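Local coordinates for protein mariner Mos1 transposase (Drosophila mauritiana, PDB 4MDB) that cuts the Mos1 transposon out of DNA and pastes it elsewhere, through an RNase H-like catalytic domain, the part held by this chain, that uses two divalent metal ions, at residues 27-32 with 207-212; 164-169 with 199-204. The protein carries 1 engineered substitution. All blocks are in the same frame, centred on the assembly; numbering follows the deposited sequence.

Contact 1: 27-32 with 207-212; sequences SFLHRI and HKLPER
L29 and H207 bring the two backbones closest, with 6.8 Å between L29 CA and H207 CA. Residues 29-31 make a short 3-10 turn, in which R31 N bonds F28 O at 3.0 Å, just before the chain enters strand 32-42; the other side is the end of helix 199-207 and leads into helix 209-218. No hydrogen bond joins the segments; they meet by van der Waals and CH-pi contact. L29 carries most of it. Its CB lies over one face of the H207 imidazole as a CH-pi contact, 4.2 Å from the ring centroid and 27° off the normal. Further out, L29 CD1 sits 3.5 Å from H207 ND1 and 3.9 Å from P210 CG. Deeper in, I32 and L209 meet tip to tip, I32 CD1 being 3.7 Å from L209 CD1. H207 NE2 is hydrogen-bonded to OE1 of Q79, and W203 stacks on the same ring. Y23 of helix 6-25 touches both L29 and P210, while L209 also rests on P162 and Y165 of helix 162-175, so the contact lies where helices 6-25, 162-175 and 209-218 come together at the start of strand 32-42, the middle strand of the sheet.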
loop_
_atom_site.group_PDB
_atom_site.type_symbol
_atom_site.label_atom_id
_atom_site.label_comp_id
_atom_site.label_asym_id
_atom_site.label_seq_id
_atom_site.Cartn_x
_atom_site.Cartn_y
_atom_site.Cartn_z
ATOM N N SER A 27 3.790 -18.768 6.403
ATOM C CA SER A 27 3.905 -17.560 5.582
ATOM C C SER A 27 2.636 -17.215 4.866
ATOM O O SER A 27 2.025 -18.087 4.256
ATOM C CB SER A 27 5.032 -17.658 4.556
ATOM O OG SER A 27 5.092 -16.508 3.792
ATOM N N PHE A 28 2.251 -15.927 4.851
ATOM C CA PHE A 28 1.012 -15.448 4.237
ATOM C C PHE A 28 1.302 -14.355 3.253
ATOM O O PHE A 28 0.394 -13.670 2.708
ATOM C CB PHE A 28 0.085 -14.921 5.312
ATOM C CG PHE A 28 0.720 -13.884 6.218
ATOM C CD1 PHE A 28 1.419 -14.259 7.394
ATOM C CD2 PHE A 28 0.586 -12.559 5.940
ATOM C CE1 PHE A 28 1.948 -13.336 8.237
ATOM C CE2 PHE A 28 1.179 -11.612 6.784
ATOM C CZ PHE A 28 1.841 -11.989 7.932
ATOM N N LEU A 29 2.566 -14.143 2.974
ATOM C CA LEU A 29 2.931 -12.979 2.195
ATOM C C LEU A 29 2.411 -12.944 0.755
ATOM O O LEU A 29 2.172 -11.866 0.172
ATOM C CB LEU A 29 4.433 -12.870 2.100
ATOM C CG LEU A 29 5.193 -12.813 3.398
ATOM C CD1 LEU A 29 6.646 -12.634 3.037
ATOM C CD2 LEU A 29 4.718 -11.752 4.377
ATOM N N HIS A 30 2.193 -14.138 0.188
ATOM C CA HIS A 30 1.675 -14.265 -1.152
ATOM C C HIS A 30 0.194 -13.906 -1.263
ATOM O O HIS A 30 -0.351 -13.752 -2.406
ATOM C CB HIS A 30 1.883 -15.715 -1.636
ATOM C CG HIS A 30 1.191 -16.729 -0.776
ATOM N ND1 HIS A 30 1.617 -17.032 0.494
ATOM C CD2 HIS A 30 0.122 -17.526 -1.010
ATOM C CE1 HIS A 30 0.836 -17.970 1.005
ATOM N NE2 HIS A 30 -0.086 -18.283 0.097
ATOM N N ARG A 31 -0.486 -13.719 -0.125
ATOM C CA ARG A 31 -1.864 -13.293 -0.137
ATOM C C ARG A 31 -2.033 -11.807 0.185
ATOM O O ARG A 31 -3.151 -11.329 0.274
ATOM C CB ARG A 31 -2.737 -14.141 0.810
ATOM C CG ARG A 31 -2.588 -15.593 0.452
ATOM C CD ARG A 31 -3.590 -16.479 1.119
ATOM N NE ARG A 31 -3.355 -16.721 2.533
ATOM C CZ ARG A 31 -4.135 -16.276 3.510
ATOM N NH1 ARG A 31 -5.211 -15.566 3.248
ATOM N NH2 ARG A 31 -3.840 -16.597 4.753
ATOM N N ILE A 32 -0.949 -11.047 0.350
ATOM C CA ILE A 32 -1.064 -9.635 0.716
ATOM C C ILE A 32 -1.307 -8.773 -0.524
ATOM O O ILE A 32 -0.628 -8.893 -1.568
ATOM C CB ILE A 32 0.244 -9.134 1.395
ATOM C CG1 ILE A 32 0.407 -9.799 2.739
ATOM C CG2 ILE A 32 0.214 -7.642 1.530
ATOM C CD1 ILE A 32 1.715 -9.480 3.407
ATOM N N HIS A 207 8.248 -9.310 -0.152
ATOM C CA HIS A 207 9.016 -10.288 0.666
ATOM C C HIS A 207 10.152 -9.675 1.522
ATOM O O HIS A 207 10.784 -10.389 2.319
ATOM C CB HIS A 207 9.440 -11.456 -0.257
ATOM C CG HIS A 207 8.273 -12.309 -0.658
ATOM N ND1 HIS A 207 7.984 -13.510 -0.065
ATOM C CD2 HIS A 207 7.278 -12.101 -1.556
ATOM C CE1 HIS A 207 6.894 -14.023 -0.582
ATOM N NE2 HIS A 207 6.439 -13.180 -1.491
ATOM N N LYS A 208 10.362 -8.375 1.449
ATOM C CA LYS A 208 11.163 -7.622 2.380
ATOM C C LYS A 208 10.480 -7.511 3.760
ATOM O O LYS A 208 11.116 -7.042 4.676
ATOM C CB LYS A 208 11.416 -6.191 1.824
ATOM C CG LYS A 208 12.738 -5.926 1.078
ATOM C CD LYS A 208 12.539 -4.664 0.251
ATOM C CE LYS A 208 13.785 -4.050 -0.386
ATOM N NZ LYS A 208 13.423 -2.706 -0.972
ATOM N N LEU A 209 9.196 -7.845 3.863
ATOM C CA LEU A 209 8.427 -7.543 5.115
ATOM C C LEU A 209 9.060 -8.211 6.354
ATOM O O LEU A 209 9.292 -7.566 7.366
ATOM C CB LEU A 209 6.927 -7.846 5.030
ATOM C CG LEU A 209 6.093 -6.792 4.279
ATOM C CD1 LEU A 209 4.712 -7.317 3.886
ATOM C CD2 LEU A 209 5.942 -5.548 5.176
ATOM N N PRO A 210 9.344 -9.498 6.278
ATOM C CA PRO A 210 9.819 -10.116 7.498
ATOM C C PRO A 210 11.138 -9.614 8.026
ATOM O O PRO A 210 11.277 -9.504 9.263
ATOM C CB PRO A 210 9.938 -11.597 7.117
ATOM C CG PRO A 210 9.067 -11.796 5.967
ATOM C CD PRO A 210 9.155 -10.475 5.218
ATOM N N GLU A 211 12.065 -9.207 7.146
ATOM C CA GLU A 211 13.340 -8.664 7.545
ATOM C C GLU A 211 13.073 -7.289 8.218
ATOM O O GLU A 211 13.699 -6.971 9.253
ATOM C CB GLU A 211 14.276 -8.542 6.338
ATOM C CG GLU A 211 15.258 -7.379 6.433
ATOM C CD GLU A 211 16.218 -7.319 5.256
ATOM O OE1 GLU A 211 17.447 -7.372 5.540
ATOM O OE2 GLU A 211 15.761 -7.192 4.078
ATOM N N ARG A 212 12.130 -6.529 7.670
ATOM C CA ARG A 212 11.712 -5.272 8.275
ATOM C C ARG A 212 11.114 -5.504 9.664
ATOM O O ARG A 212 11.513 -4.860 10.634
ATOM C CB ARG A 212 10.699 -4.555 7.380
ATOM C CG ARG A 212 11.203 -4.279 5.972
ATOM C CD ARG A 212 10.853 -2.868 5.528
ATOM N NE ARG A 212 11.761 -2.380 4.494
ATOM C CZ ARG A 212 12.376 -1.202 4.536
ATOM N NH1 ARG A 212 12.182 -0.386 5.563
ATOM N NH2 ARG A 212 13.185 -0.839 3.550
#

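Contact 2: 164-169 with 199-204; sequences DYHLFA and DEFYWR. With MG (magnesium ion), chain C; RLT (N-(4-fluorobenzyl)-5-hydroxy-1-methyl-2-(1-methyl-1-{[(5-methyl-1,3,4-oxadiazol-2-yl)carbonyl]amino}ethyl)-6-oxo-1,6-di hydropyrimidine-4-carboxamide), chain B.
H166 and F201 make the main contact between two helix segments that run roughly antiparallel, at 149°, with a closest approach of 10.2 Å between the segment axes. Start at H166 CB, which leaves its helix toward the other one; CG is anti to the backbone N (chi1 -167°), and the imidazole and the F201 side chain lie alongside and point opposite ways. On the ring, CD2 is 3.7 Å from F201 CZ, and CE1 packs near F201 CE1 and the carbonyl oxygen. ND1 looks outside both segments and is hydrogen-bonded to NZ of K208. The tip, NE2, does two jobs: it sits 3.3 Å above the F201 ring plane, over the ring centre, and it donates a weak hydrogen bond to F201 O, short at 2.7 Å but bent to 125° at the hydrogen. The two rings meet obliquely. Beside them L167 CD1 lies at the edge of the F201 ring, 4.0 Å from CE2, and also touches Y202 CE1.

Two residues before H166, at a wider pi-type turn, the same helix carries D164. Its carboxylate chelates a magnesium ion through both oxygens, OD1 at 2.1 Å and OD2 at 2.3 Å; two oxygens of raltegravir, a water and D36 complete the site. D164 takes no part in the helix pairing, so the metal ligand and the aromatic contact occupy different sides of one short helical stretch. A lysine amine is expected to donate to ND1, which would be consistent with a neutral imidazole protonated on NE2. Both nitrogens then have partners in a largely buried interface, which would favour this rotation of the ring, held mainly by K208 at ND1 and by the packing on F201.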
loop_
_atom_site.group_PDB
_atom_site.type_symbol
_atom_site.label_atom_id
_atom_site.label_comp_id
_atom_site.label_asym_id
_atom_site.label_seq_id
_atom_site.Cartn_x
_atom_site.Cartn_y
_atom_site.Cartn_z
ATOM N N ASP A 164 5.366 2.460 0.677
ATOM C CA ASP A 164 6.326 3.541 1.007
ATOM C C ASP A 164 7.784 3.121 0.900
ATOM O O ASP A 164 8.545 3.781 0.184
ATOM C CB ASP A 164 5.966 4.075 2.397
ATOM C CG ASP A 164 4.685 4.928 2.330
ATOM O OD1 ASP A 164 4.562 5.746 1.363
ATOM O OD2 ASP A 164 3.814 4.812 3.160
ATOM N N TYR A 165 8.199 2.061 1.556
ATOM C CA TYR A 165 9.635 1.745 1.518
ATOM C C TYR A 165 10.164 1.114 0.253
ATOM O O TYR A 165 11.373 1.188 -0.008
ATOM C CB TYR A 165 10.000 0.837 2.697
ATOM C CG TYR A 165 9.470 -0.615 2.670
ATOM C CD1 TYR A 165 9.971 -1.557 1.789
ATOM C CD2 TYR A 165 8.484 -1.039 3.552
ATOM C CE1 TYR A 165 9.505 -2.846 1.755
ATOM C CE2 TYR A 165 8.037 -2.331 3.557
ATOM C CZ TYR A 165 8.522 -3.259 2.652
ATOM O OH TYR A 165 8.124 -4.598 2.578
ATOM N N HIS A 166 9.271 0.580 -0.580
ATOM C CA HIS A 166 9.612 -0.017 -1.832
ATOM C C HIS A 166 9.079 0.720 -3.047
ATOM O O HIS A 166 9.852 1.225 -3.834
ATOM C CB HIS A 166 9.199 -1.484 -1.843
ATOM C CG HIS A 166 9.767 -2.256 -2.961
ATOM N ND1 HIS A 166 11.066 -2.681 -2.989
ATOM C CD2 HIS A 166 9.209 -2.665 -4.138
ATOM C CE1 HIS A 166 11.292 -3.363 -4.097
ATOM N NE2 HIS A 166 10.201 -3.322 -4.836
ATOM N N LEU A 167 7.774 0.764 -3.231
ATOM C CA LEU A 167 7.184 1.222 -4.480
ATOM C C LEU A 167 7.415 2.705 -4.699
ATOM O O LEU A 167 8.001 3.105 -5.745
ATOM C CB LEU A 167 5.683 0.898 -4.506
ATOM C CG LEU A 167 5.016 1.334 -5.826
ATOM C CD1 LEU A 167 5.471 0.421 -6.926
ATOM C CD2 LEU A 167 3.516 1.234 -5.713
ATOM N N PHE A 168 6.998 3.519 -3.758
ATOM C CA PHE A 168 7.108 5.010 -3.875
ATOM C C PHE A 168 8.562 5.450 -3.673
ATOM O O PHE A 168 8.950 6.457 -4.239
ATOM C CB PHE A 168 6.246 5.689 -2.879
ATOM C CG PHE A 168 4.748 5.555 -3.120
ATOM C CD1 PHE A 168 4.189 5.262 -4.418
ATOM C CD2 PHE A 168 3.901 5.677 -2.082
ATOM C CE1 PHE A 168 2.845 5.156 -4.569
ATOM C CE2 PHE A 168 2.546 5.547 -2.226
ATOM C CZ PHE A 168 1.996 5.300 -3.515
ATOM N N ALA A 169 9.376 4.712 -2.940
ATOM C CA ALA A 169 10.831 4.955 -2.794
ATOM C C ALA A 169 11.488 4.923 -4.183
ATOM O O ALA A 169 12.128 5.887 -4.617
ATOM C CB ALA A 169 11.458 3.925 -1.882
ATOM N N ASP A 199 8.312 -8.611 -12.705
ATOM C CA ASP A 199 7.571 -9.266 -11.636
ATOM C C ASP A 199 8.443 -9.335 -10.367
ATOM O O ASP A 199 7.953 -9.185 -9.247
ATOM C CB ASP A 199 7.101 -10.694 -12.054
ATOM C CG ASP A 199 6.047 -10.697 -13.159
ATOM O OD1 ASP A 199 5.443 -9.663 -13.516
ATOM O OD2 ASP A 199 5.761 -11.802 -13.684
ATOM N N GLU A 200 9.751 -9.520 -10.531
ATOM C CA GLU A 200 10.661 -9.709 -9.416
ATOM C C GLU A 200 10.748 -8.464 -8.499
ATOM O O GLU A 200 10.942 -8.592 -7.289
ATOM C CB GLU A 200 12.046 -10.061 -9.982
ATOM C CG GLU A 200 12.136 -11.426 -10.703
ATOM C CD GLU A 200 11.430 -11.589 -12.123
ATOM O OE1 GLU A 200 11.048 -12.700 -12.462
ATOM O OE2 GLU A 200 11.255 -10.670 -12.941
ATOM N N PHE A 201 10.630 -7.275 -9.071
ATOM C CA PHE A 201 10.662 -6.041 -8.285
ATOM C C PHE A 201 9.482 -6.004 -7.310
ATOM O O PHE A 201 9.653 -5.586 -6.149
ATOM C CB PHE A 201 10.519 -4.877 -9.258
ATOM C CG PHE A 201 10.235 -3.560 -8.623
ATOM C CD1 PHE A 201 11.258 -2.757 -8.145
ATOM C CD2 PHE A 201 8.920 -3.120 -8.459
ATOM C CE1 PHE A 201 10.958 -1.514 -7.606
ATOM C CE2 PHE A 201 8.640 -1.901 -7.906
ATOM C CZ PHE A 201 9.662 -1.124 -7.430
ATOM N N TYR A 202 8.302 -6.419 -7.779
ATOM C CA TYR A 202 7.096 -6.420 -6.931
ATOM C C TYR A 202 7.208 -7.477 -5.853
ATOM O O TYR A 202 6.917 -7.232 -4.652
ATOM C CB TYR A 202 5.837 -6.587 -7.773
ATOM C CG TYR A 202 5.618 -5.412 -8.673
ATOM C CD1 TYR A 202 5.155 -4.207 -8.172
ATOM C CD2 TYR A 202 5.923 -5.465 -10.043
ATOM C CE1 TYR A 202 4.959 -3.096 -8.965
ATOM C CE2 TYR A 202 5.691 -4.356 -10.844
ATOM C CZ TYR A 202 5.213 -3.176 -10.331
ATOM O OH TYR A 202 4.977 -2.061 -11.180
ATOM N N TRP A 203 7.692 -8.666 -6.275
ATOM C CA TRP A 203 7.903 -9.761 -5.347
ATOM C C TRP A 203 8.876 -9.344 -4.209
ATOM O O TRP A 203 8.560 -9.539 -3.048
ATOM C CB TRP A 203 8.392 -11.008 -6.077
ATOM C CG TRP A 203 8.452 -12.258 -5.280
ATOM C CD1 TRP A 203 7.449 -13.168 -5.134
ATOM C CD2 TRP A 203 9.496 -12.680 -4.469
ATOM N NE1 TRP A 203 7.835 -14.180 -4.286
ATOM C CE2 TRP A 203 9.088 -13.888 -3.835
ATOM C CE3 TRP A 203 10.742 -12.177 -4.197
ATOM C CZ2 TRP A 203 9.921 -14.578 -2.973
ATOM C CZ3 TRP A 203 11.593 -12.921 -3.296
ATOM C CH2 TRP A 203 11.160 -14.025 -2.701
ATOM N N ARG A 204 9.992 -8.773 -4.567
ATOM C CA ARG A 204 10.962 -8.340 -3.550
ATOM C C ARG A 204 10.361 -7.348 -2.541
ATOM O O ARG A 204 10.597 -7.429 -1.324
ATOM C CB ARG A 204 12.225 -7.793 -4.214
ATOM C CG ARG A 204 13.119 -8.864 -4.858
ATOM C CD ARG A 204 14.473 -8.249 -5.287
ATOM N NE ARG A 204 14.293 -7.409 -6.453
ATOM C CZ ARG A 204 14.446 -7.820 -7.715
ATOM N NH1 ARG A 204 14.832 -9.073 -7.985
ATOM N NH2 ARG A 204 14.225 -6.959 -8.717
HETATM MG MG MG C . 2.801 6.553 2.109
HETATM C CAA RLT B . -0.394 8.509 12.426
HETATM C CAB RLT B . 5.459 9.236 4.727
HETATM C CAC RLT B . 5.110 10.003 7.667
HETATM C CAD RLT B . 4.035 11.982 6.089
HETATM O OAE RLT B . -0.759 8.058 4.991
HETATM O OAF RLT B . 2.679 8.702 8.879
HETATM O OAG RLT B . 4.090 7.699 3.334
HETATM O OAH RLT B . 1.491 7.133 3.569
HETATM F FAI RLT B . -2.772 7.366 11.852
HETATM C CAJ RLT B . -1.964 7.266 9.601
HETATM C CAK RLT B . -2.961 9.279 10.415
HETATM C CAL RLT B . -1.742 7.886 8.354
HETATM C CAM RLT B . -2.744 9.904 9.179
HETATM C CAN RLT B . -1.903 9.941 6.822
HETATM N NAO RLT B . -0.220 10.922 11.330
HETATM N NAP RLT B . 0.613 11.351 10.263
HETATM N NAQ RLT B . 1.988 9.662 6.318
HETATM N NAR RLT B . -0.478 9.765 6.512
HETATM N NAS RLT B . 2.843 10.908 8.120
HETATM O OAT RLT B . 0.990 9.149 10.653
HETATM C CAU RLT B . -0.071 8.753 5.689
HETATM C CAV RLT B . 2.342 9.898 8.886
HETATM C CAW RLT B . 0.059 9.605 11.509
HETATM C CAX RLT B . -2.577 7.967 10.644
HETATM C CAY RLT B . -2.141 9.224 8.132
HETATM C CAZ RLT B . 1.976 8.073 4.392
HETATM C CBA RLT B . 1.297 10.239 9.884
HETATM C CBB RLT B . 1.326 8.767 5.489
HETATM C CBC RLT B . 3.324 9.859 6.170
HETATM C CBD RLT B . 3.401 8.246 4.249
HETATM N NBE RLT B . 4.015 9.168 5.114
HETATM C CBF RLT B . 3.969 10.910 7.212
HETATM O O HOH W 1 2.564 8.074 0.761
#

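The centres of the two contacts lie 12 Å apart. Along the chain the order is 27-32, 164-169, 199-204, 207-212, so contact 2 falls wholly between the two halves of contact 1. Helices 199-207 and 209-218 follow one another directly: both pack on helix 162-175, and the second also meets the turn leading into strand 32-42. The contacts touch each other too, for R212 makes a cation-pi contact with Y165, and L209 CG is 3.4 Å from Y165 OH. D36 on that strand and D164 on helix 162-175 share a magnesium ion, and the C-terminal helices pack near both elements that carry these metal ligands.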